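Local coordinates for protein putative sulfatase yidJ (Bacteroides fragilis, PDB 2QZU) that probably hydrolyses sulfate esters, in the manner of the arylsulfatases of the sulfatase family, at residues 37-42 with 278-283; 49-54 with 282-287. All blocks are in the same frame, centred on the assembly; numbering follows the deposited sequence.

Interaction 1. Residues 37-42 with 278-283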
ATOM      1  N   GLN A  37     -16.733  -7.055   1.092  1.00  5.06           N
ATOM      2  CA  GLN A  37     -15.912  -7.914   0.244  1.00  3.59           C
ATOM      3  C   GLN A  37     -15.647  -9.310   0.808  1.00  5.96           C
ATOM      4  O   GLN A  37     -14.557  -9.863   0.630  1.00  4.58           O
ATOM      5  CB  GLN A  37     -14.593  -7.190  -0.031  1.00  6.48           C
ATOM      6  CG  GLN A  37     -13.813  -7.679  -1.232  1.00  6.22           C
ATOM      7  CD  GLN A  37     -12.995  -6.561  -1.846  1.00 11.26           C
ATOM      8  OE1 GLN A  37     -13.550  -5.570  -2.327  1.00  6.28           O
ATOM      9  NE2 GLN A  37     -11.677  -6.707  -1.829  1.00  9.91           N
ATOM     10  N   TYR A  38     -16.659  -9.884   1.451  1.00  4.16           N
ATOM     11  CA  TYR A  38     -16.562 -11.214   2.055  1.00  4.49           C
ATOM     12  C   TYR A  38     -17.185 -12.276   1.128  1.00  5.49           C
ATOM     13  O   TYR A  38     -18.383 -12.239   0.848  1.00  5.74           O
ATOM     14  CB  TYR A  38     -17.291 -11.197   3.410  1.00  6.61           C
ATOM     15  CG  TYR A  38     -17.034 -12.392   4.313  1.00  2.86           C
ATOM     16  CD1 TYR A  38     -17.297 -13.693   3.883  1.00  6.47           C
ATOM     17  CD2 TYR A  38     -16.546 -12.212   5.608  1.00  9.90           C
ATOM     18  CE1 TYR A  38     -17.079 -14.790   4.724  1.00  5.45           C
ATOM     19  CE2 TYR A  38     -16.327 -13.301   6.457  1.00  9.17           C
ATOM     20  CZ  TYR A  38     -16.595 -14.585   6.005  1.00  7.76           C
ATOM     21  OH  TYR A  38     -16.381 -15.668   6.832  1.00  5.68           O
ATOM     22  N   ARG A  39     -16.368 -13.217   0.655  1.00  4.18           N
ATOM     23  CA  ARG A  39     -16.850 -14.282  -0.233  1.00  7.61           C
ATOM     24  C   ARG A  39     -17.717 -15.308   0.486  1.00  7.90           C
ATOM     25  O   ARG A  39     -17.401 -15.736   1.596  1.00  6.48           O
ATOM     26  CB  ARG A  39     -15.679 -15.015  -0.895  1.00  9.30           C
ATOM     27  CG  ARG A  39     -14.979 -14.214  -1.973  1.00  6.93           C
ATOM     28  CD  ARG A  39     -14.027 -15.076  -2.799  1.00 10.14           C
ATOM     29  NE  ARG A  39     -12.878 -15.570  -2.040  1.00  4.93           N
ATOM     30  CZ  ARG A  39     -12.832 -16.743  -1.412  1.00  9.88           C
ATOM     31  NH1 ARG A  39     -13.874 -17.562  -1.437  1.00  9.61           N
ATOM     32  NH2 ARG A  39     -11.729 -17.105  -0.771  1.00  7.87           N
ATOM     33  N   GLY A  40     -18.797 -15.718  -0.171  1.00  8.46           N
ATOM     34  CA  GLY A  40     -19.708 -16.684   0.416  1.00 10.71           C
ATOM     35  C   GLY A  40     -19.101 -18.016   0.830  1.00 10.47           C
ATOM     36  O   GLY A  40     -19.472 -18.565   1.868  1.00  9.90           O
ATOM     37  N   ASP A  41     -18.176 -18.553   0.040  1.00 10.00           N
ATOM     38  CA  ASP A  41     -17.577 -19.839   0.389  1.00  7.28           C
ATOM     39  C   ASP A  41     -16.473 -19.756   1.434  1.00  8.06           C
ATOM     40  O   ASP A  41     -15.944 -20.782   1.856  1.00  8.23           O
ATOM     41  CB  ASP A  41     -17.040 -20.552  -0.860  1.00 11.44           C
ATOM     42  CG  ASP A  41     -18.150 -21.021  -1.787  1.00 16.75           C
ATOM     43  OD1 ASP A  41     -19.274 -21.249  -1.294  1.00 12.72           O
ATOM     44  OD2 ASP A  41     -17.893 -21.172  -2.999  1.00 24.06           O
ATOM     45  N   ALA A  42     -16.132 -18.544   1.862  1.00  6.45           N
ATOM     46  CA  ALA A  42     -15.083 -18.371   2.860  1.00  8.74           C
ATOM     47  C   ALA A  42     -15.634 -18.471   4.279  1.00 12.62           C
ATOM     48  O   ALA A  42     -15.367 -17.619   5.123  1.00 11.74           O
ATOM     49  CB  ALA A  42     -14.378 -17.031   2.660  1.00 13.06           C
ATOM     50  N   ASN A 278      -3.626 -13.317   3.943  1.00  7.31           N
ATOM     51  CA  ASN A 278      -4.088 -12.142   4.668  1.00  6.68           C
ATOM     52  C   ASN A 278      -5.595 -11.967   4.542  1.00  5.68           C
ATOM     53  O   ASN A 278      -6.229 -11.407   5.433  1.00  6.76           O
ATOM     54  CB  ASN A 278      -3.338 -10.895   4.196  1.00  5.84           C
ATOM     55  CG  ASN A 278      -1.951 -10.787   4.816  1.00 10.70           C
ATOM     56  OD1 ASN A 278      -1.072 -10.098   4.297  1.00 14.42           O
ATOM     57  ND2 ASN A 278      -1.757 -11.465   5.941  1.00  8.74           N
ATOM     58  N   TYR A 279      -6.168 -12.454   3.443  1.00  5.93           N
ATOM     59  CA  TYR A 279      -7.616 -12.368   3.263  1.00  7.29           C
ATOM     60  C   TYR A 279      -8.258 -13.235   4.350  1.00  6.08           C
ATOM     61  O   TYR A 279      -9.198 -12.810   5.031  1.00  6.62           O
ATOM     62  CB  TYR A 279      -8.025 -12.887   1.880  1.00 11.33           C
ATOM     63  CG  TYR A 279      -9.504 -12.744   1.577  1.00  3.37           C
ATOM     64  CD1 TYR A 279     -10.099 -11.483   1.465  1.00  4.79           C
ATOM     65  CD2 TYR A 279     -10.306 -13.868   1.391  1.00  5.81           C
ATOM     66  CE1 TYR A 279     -11.464 -11.350   1.171  1.00  4.83           C
ATOM     67  CE2 TYR A 279     -11.667 -13.748   1.100  1.00  4.90           C
ATOM     68  CZ  TYR A 279     -12.237 -12.487   0.990  1.00  5.80           C
ATOM     69  OH  TYR A 279     -13.577 -12.375   0.688  1.00  4.52           O
ATOM     70  N   TYR A 280      -7.736 -14.448   4.529  1.00  5.65           N
ATOM     71  CA  TYR A 280      -8.275 -15.332   5.560  1.00  8.27           C
ATOM     72  C   TYR A 280      -8.033 -14.748   6.954  1.00  5.61           C
ATOM     73  O   TYR A 280      -8.880 -14.883   7.835  1.00  8.26           O
ATOM     74  CB  TYR A 280      -7.654 -16.735   5.472  1.00  5.58           C
ATOM     75  CG  TYR A 280      -8.121 -17.585   4.302  1.00  5.06           C
ATOM     76  CD1 TYR A 280      -9.297 -17.292   3.608  1.00  6.85           C
ATOM     77  CD2 TYR A 280      -7.396 -18.719   3.917  1.00  2.74           C
ATOM     78  CE1 TYR A 280      -9.739 -18.109   2.561  1.00  9.22           C
ATOM     79  CE2 TYR A 280      -7.828 -19.537   2.880  1.00  9.64           C
ATOM     80  CZ  TYR A 280      -8.998 -19.228   2.208  1.00  9.28           C
ATOM     81  OH  TYR A 280      -9.421 -20.043   1.191  1.00 12.10           O
ATOM     82  N   ALA A 281      -6.885 -14.099   7.150  1.00  5.85           N
ATOM     83  CA  ALA A 281      -6.564 -13.495   8.444  1.00  6.67           C
ATOM     84  C   ALA A 281      -7.620 -12.448   8.790  1.00  5.12           C
ATOM     85  O   ALA A 281      -8.106 -12.396   9.922  1.00  5.25           O
ATOM     86  CB  ALA A 281      -5.166 -12.844   8.409  1.00  3.03           C
ATOM     87  N   CYS A 282      -7.978 -11.629   7.804  1.00  5.21           N
ATOM     88  CA  CYS A 282      -8.991 -10.596   7.998  1.00  6.21           C
ATOM     89  C   CYS A 282     -10.318 -11.221   8.380  1.00  4.26           C
ATOM     90  O   CYS A 282     -10.991 -10.750   9.293  1.00  5.59           O
ATOM     91  CB  CYS A 282      -9.176  -9.770   6.722  1.00  7.09           C
ATOM     92  SG  CYS A 282      -7.867  -8.553   6.395  1.00  7.88           S
ATOM     93  N   ILE A 283     -10.692 -12.281   7.669  1.00  4.75           N
ATOM     94  CA  ILE A 283     -11.944 -12.965   7.938  1.00  5.72           C
ATOM     95  C   ILE A 283     -11.980 -13.536   9.349  1.00  3.71           C
ATOM     96  O   ILE A 283     -12.971 -13.382  10.058  1.00  8.05           O
ATOM     97  CB  ILE A 283     -12.189 -14.077   6.905  1.00  5.16           C
ATOM     98  CG1 ILE A 283     -12.575 -13.438   5.569  1.00  3.11           C
ATOM     99  CG2 ILE A 283     -13.270 -15.028   7.399  1.00  8.48           C
ATOM    100  CD1 ILE A 283     -12.824 -14.425   4.437  1.00  6.92           C
TER
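The phenol oxygen of Tyr279 is gripped by two backbone groups of the 37-42 loop. It donates to Gln37 O at 2.7 Å, in the plane of the carbonyl group, at one of its lone pairs. It also accepts a bond from Arg39 N at 2.9 Å. Tyr279 CG is anti to the backbone N (chi1 -176°), which starts the ring off the helix toward the loop. Both roles of this buried hydroxyl are thus used, and the two peptide groups on either side of Tyr38 are tied to one side chain.

The Arg39 side chain then runs past the same ring. Its NE lies 3.8 Å from Tyr279 CE2, and the guanidinium is tilted 28° from the ring plane. NH2 reaches on toward Tyr280 CE1. Arg39 NH1 forms a salt bridge with Glu49 OE1, and Tyr280 OH is hydrogen-bonded to Glu49 OE2.

The loop follows strand 29-35, an inner strand of the large mixed sheet in this alkaline phosphatase-like fold. Helix 267-299 packs against the loop. In sulfatases, the end of this strand lies beside the active site. Here the chain folds back in a type I turn from Arg39 to Ala42.

Ile283 packs against Tyr38, just before the turn, and Ala42, its last residue. Its CD1 sits over one face of the Tyr38 ring, 4.2 Å from the centroid and 13° off the normal, in a CH-pi contact. The same methyl touches Ala42 CB at 3.5 Å. Ile283 CG2 presses on the hydroxyl end of Tyr38, 3.2 Å from OH, which is tight. That hydroxyl makes a weak hydrogen bond to Ala42 O, at the far end of the turn. Phe310 meets the Tyr38 ring edge-to-face.

Interaction 2. Residues 49-54 with 282-287; sequences EPVKTP and CITGVD
Thr284 and Asp287, one turn apart on helix 267-299, hold the chain of residues 49-54 where it enters helix 54-61. Thr53 occupies the N-cap position of that second helix, but its own side chain makes no capping bond. The contact therefore joins a long helix of the sulfatase fold to the start of a short one.

One hydrogen bond spans the two segments. Thr284 OG1 approaches a lone pair of Lys52 O within the peptide plane and donates to it at 2.7 Å. Thr284 OG1 is anti to its carbonyl carbon (chi1 -66°), on the side facing this acceptor. Thr284 CA-H adds a longer contact to the same oxygen, with CA 3.6 Å from Lys52 O. Tyr246 OH is hydrogen-bonded to both Thr284 OG1 and Lys52 N, and so bridges the two segments from outside.

The apolar part is small and centres on one methyl. Ile283 CG2 lies 3.6 Å from Thr53 CG2 and 3.8 Å from Val51 CG2. The Val51 and Ile283 side chains cross at about a right angle.

The Asp287 carboxylate packs against the Thr53-Pro54 peptide without a hydrogen bond to it; its bonds go to the next residues. Its CG is anti to the backbone N (chi1 -178°). Its two oxygens accept from backbone N-H groups in the first turn of helix 54-61: OD2 from His55 N and OD1 from Leu56 N. The positive end of that helix would probably favour the charged carboxylate. Thr53 OG1 faces other partners, Gly44 N and Asp57. Asp287 OD1 comes within 3.3 Å of Thr53 CB, while OD2 rests 3.1 Å from Pro54 CD.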
ATOM      1  N   GLU A  49     -13.171 -24.282   2.028  1.00 14.67           N
ATOM      2  CA  GLU A  49     -11.882 -23.625   2.226  1.00 12.65           C
ATOM      3  C   GLU A  49     -11.441 -23.742   3.680  1.00 14.68           C
ATOM      4  O   GLU A  49     -12.273 -23.766   4.589  1.00 14.83           O
ATOM      5  CB  GLU A  49     -11.978 -22.150   1.816  1.00 12.56           C
ATOM      6  CG  GLU A  49     -12.501 -21.966   0.398  1.00 10.88           C
ATOM      7  CD  GLU A  49     -12.592 -20.514  -0.034  1.00  7.86           C
ATOM      8  OE1 GLU A  49     -13.245 -20.253  -1.066  1.00 13.01           O
ATOM      9  OE2 GLU A  49     -12.009 -19.637   0.640  1.00 11.72           O
ATOM     10  N   PRO A  50     -10.122 -23.811   3.919  1.00 12.38           N
ATOM     11  CA  PRO A  50      -9.589 -23.933   5.278  1.00 14.06           C
ATOM     12  C   PRO A  50      -9.511 -22.629   6.067  1.00 11.86           C
ATOM     13  O   PRO A  50      -8.519 -22.362   6.750  1.00 16.79           O
ATOM     14  CB  PRO A  50      -8.217 -24.549   5.045  1.00 14.87           C
ATOM     15  CG  PRO A  50      -7.780 -23.852   3.802  1.00 12.57           C
ATOM     16  CD  PRO A  50      -9.030 -23.872   2.927  1.00 15.49           C
ATOM     17  N   VAL A  51     -10.551 -21.810   5.970  1.00  9.99           N
ATOM     18  CA  VAL A  51     -10.572 -20.560   6.710  1.00 12.07           C
ATOM     19  C   VAL A  51     -11.273 -20.825   8.040  1.00  7.76           C
ATOM     20  O   VAL A  51     -12.256 -21.567   8.098  1.00 10.98           O
ATOM     21  CB  VAL A  51     -11.301 -19.445   5.915  1.00 12.60           C
ATOM     22  CG1 VAL A  51     -12.745 -19.838   5.646  1.00 16.06           C
ATOM     23  CG2 VAL A  51     -11.225 -18.134   6.681  1.00 14.27           C
ATOM     24  N   LYS A  52     -10.754 -20.228   9.110  1.00 11.51           N
ATOM     25  CA  LYS A  52     -11.314 -20.421  10.441  1.00 10.38           C
ATOM     26  C   LYS A  52     -12.298 -19.331  10.833  1.00  7.48           C
ATOM     27  O   LYS A  52     -11.929 -18.161  10.940  1.00  8.97           O
ATOM     28  CB  LYS A  52     -10.185 -20.495  11.471  1.00 11.99           C
ATOM     29  CG  LYS A  52      -9.216 -21.645  11.224  1.00 16.65           C
ATOM     30  CD  LYS A  52      -8.103 -21.666  12.252  1.00 30.20           C
ATOM     31  CE  LYS A  52      -7.156 -22.831  12.004  1.00 34.38           C
ATOM     32  NZ  LYS A  52      -7.861 -24.140  12.086  1.00 37.55           N
ATOM     33  N   THR A  53     -13.551 -19.731  11.042  1.00  8.68           N
ATOM     34  CA  THR A  53     -14.624 -18.820  11.436  1.00  6.57           C
ATOM     35  C   THR A  53     -15.465 -19.516  12.505  1.00  6.78           C
ATOM     36  O   THR A  53     -16.645 -19.795  12.304  1.00  7.29           O
ATOM     37  CB  THR A  53     -15.538 -18.467  10.234  1.00  4.37           C
ATOM     38  OG1 THR A  53     -16.121 -19.662   9.696  1.00  9.88           O
ATOM     39  CG2 THR A  53     -14.740 -17.769   9.145  1.00  8.94           C
ATOM     40  N   PRO A  54     -14.864 -19.798  13.668  1.00  9.00           N
ATOM     41  CA  PRO A  54     -15.617 -20.473  14.728  1.00 10.65           C
ATOM     42  C   PRO A  54     -16.887 -19.770  15.216  1.00  7.28           C
ATOM     43  O   PRO A  54     -17.873 -20.430  15.546  1.00  8.79           O
ATOM     44  CB  PRO A  54     -14.574 -20.647  15.834  1.00 10.78           C
ATOM     45  CG  PRO A  54     -13.666 -19.460  15.636  1.00  8.71           C
ATOM     46  CD  PRO A  54     -13.510 -19.436  14.128  1.00  9.30           C
ATOM     47  N   CYS A 282      -7.978 -11.629   7.804  1.00  5.21           N
ATOM     48  CA  CYS A 282      -8.991 -10.596   7.998  1.00  6.21           C
ATOM     49  C   CYS A 282     -10.318 -11.221   8.380  1.00  4.26           C
ATOM     50  O   CYS A 282     -10.991 -10.750   9.293  1.00  5.59           O
ATOM     51  CB  CYS A 282      -9.176  -9.770   6.722  1.00  7.09           C
ATOM     52  SG  CYS A 282      -7.867  -8.553   6.395  1.00  7.88           S
ATOM     53  N   ILE A 283     -10.692 -12.281   7.669  1.00  4.75           N
ATOM     54  CA  ILE A 283     -11.944 -12.965   7.938  1.00  5.72           C
ATOM     55  C   ILE A 283     -11.980 -13.536   9.349  1.00  3.71           C
ATOM     56  O   ILE A 283     -12.971 -13.382  10.058  1.00  8.05           O
ATOM     57  CB  ILE A 283     -12.189 -14.077   6.905  1.00  5.16           C
ATOM     58  CG1 ILE A 283     -12.575 -13.438   5.569  1.00  3.11           C
ATOM     59  CG2 ILE A 283     -13.270 -15.028   7.399  1.00  8.48           C
ATOM     60  CD1 ILE A 283     -12.824 -14.425   4.437  1.00  6.92           C
ATOM     61  N   THR A 284     -10.897 -14.184   9.762  1.00  6.06           N
ATOM     62  CA  THR A 284     -10.853 -14.746  11.101  1.00  3.85           C
ATOM     63  C   THR A 284     -10.942 -13.633  12.144  1.00  2.96           C
ATOM     64  O   THR A 284     -11.587 -13.797  13.179  1.00  5.26           O
ATOM     65  CB  THR A 284      -9.574 -15.582  11.294  1.00  4.16           C
ATOM     66  OG1 THR A 284      -9.640 -16.728  10.437  1.00  7.97           O
ATOM     67  CG2 THR A 284      -9.448 -16.055  12.739  1.00  4.79           C
ATOM     68  N   GLY A 285     -10.320 -12.492  11.854  1.00  7.09           N
ATOM     69  CA  GLY A 285     -10.377 -11.366  12.770  1.00  5.58           C
ATOM     70  C   GLY A 285     -11.794 -10.819  12.833  1.00  6.37           C
ATOM     71  O   GLY A 285     -12.305 -10.491  13.904  1.00  6.45           O
ATOM     72  N   VAL A 286     -12.434 -10.714  11.675  1.00  5.99           N
ATOM     73  CA  VAL A 286     -13.807 -10.226  11.624  1.00  3.33           C
ATOM     74  C   VAL A 286     -14.676 -11.193  12.430  1.00  6.51           C
ATOM     75  O   VAL A 286     -15.513 -10.775  13.229  1.00  5.89           O
ATOM     76  CB  VAL A 286     -14.314 -10.142  10.161  1.00 10.16           C
ATOM     77  CG1 VAL A 286     -15.835 -10.081  10.123  1.00  5.32           C
ATOM     78  CG2 VAL A 286     -13.740  -8.893   9.492  1.00  9.09           C
ATOM     79  N   ASP A 287     -14.445 -12.487  12.226  1.00  7.81           N
ATOM     80  CA  ASP A 287     -15.190 -13.537  12.915  1.00 10.46           C
ATOM     81  C   ASP A 287     -15.137 -13.371  14.433  1.00  7.87           C
ATOM     82  O   ASP A 287     -16.159 -13.455  15.114  1.00  6.35           O
ATOM     83  CB  ASP A 287     -14.623 -14.907  12.531  1.00  9.34           C
ATOM     84  CG  ASP A 287     -15.385 -16.058  13.166  1.00 10.33           C
ATOM     85  OD1 ASP A 287     -16.486 -16.389  12.676  1.00 10.45           O
ATOM     86  OD2 ASP A 287     -14.879 -16.627  14.157  1.00 11.81           O
TER

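Overall arrangement
Both contacts use helix 267-299, on successive and overlapping turns that share Cys282 and Ile283. Their centres are about 7 Å apart. Along the chain the order is 37-42, 49-54, then the helix, more than 220 residues later. Both loop segments belong to the connection between strand 29-35 and helix 54-61, so the helix meets this connection at two places. Interaction 1 lies nearer the sheet strand, and interaction 2 at the start of helix 54-61. Glu49 links them directly through Arg39 and Tyr280. Tyr38 OH also packs on Thr53 CG2. The two contacts thus form one continuous, largely buried interface within the part of the chain that belongs to the sulfatase family.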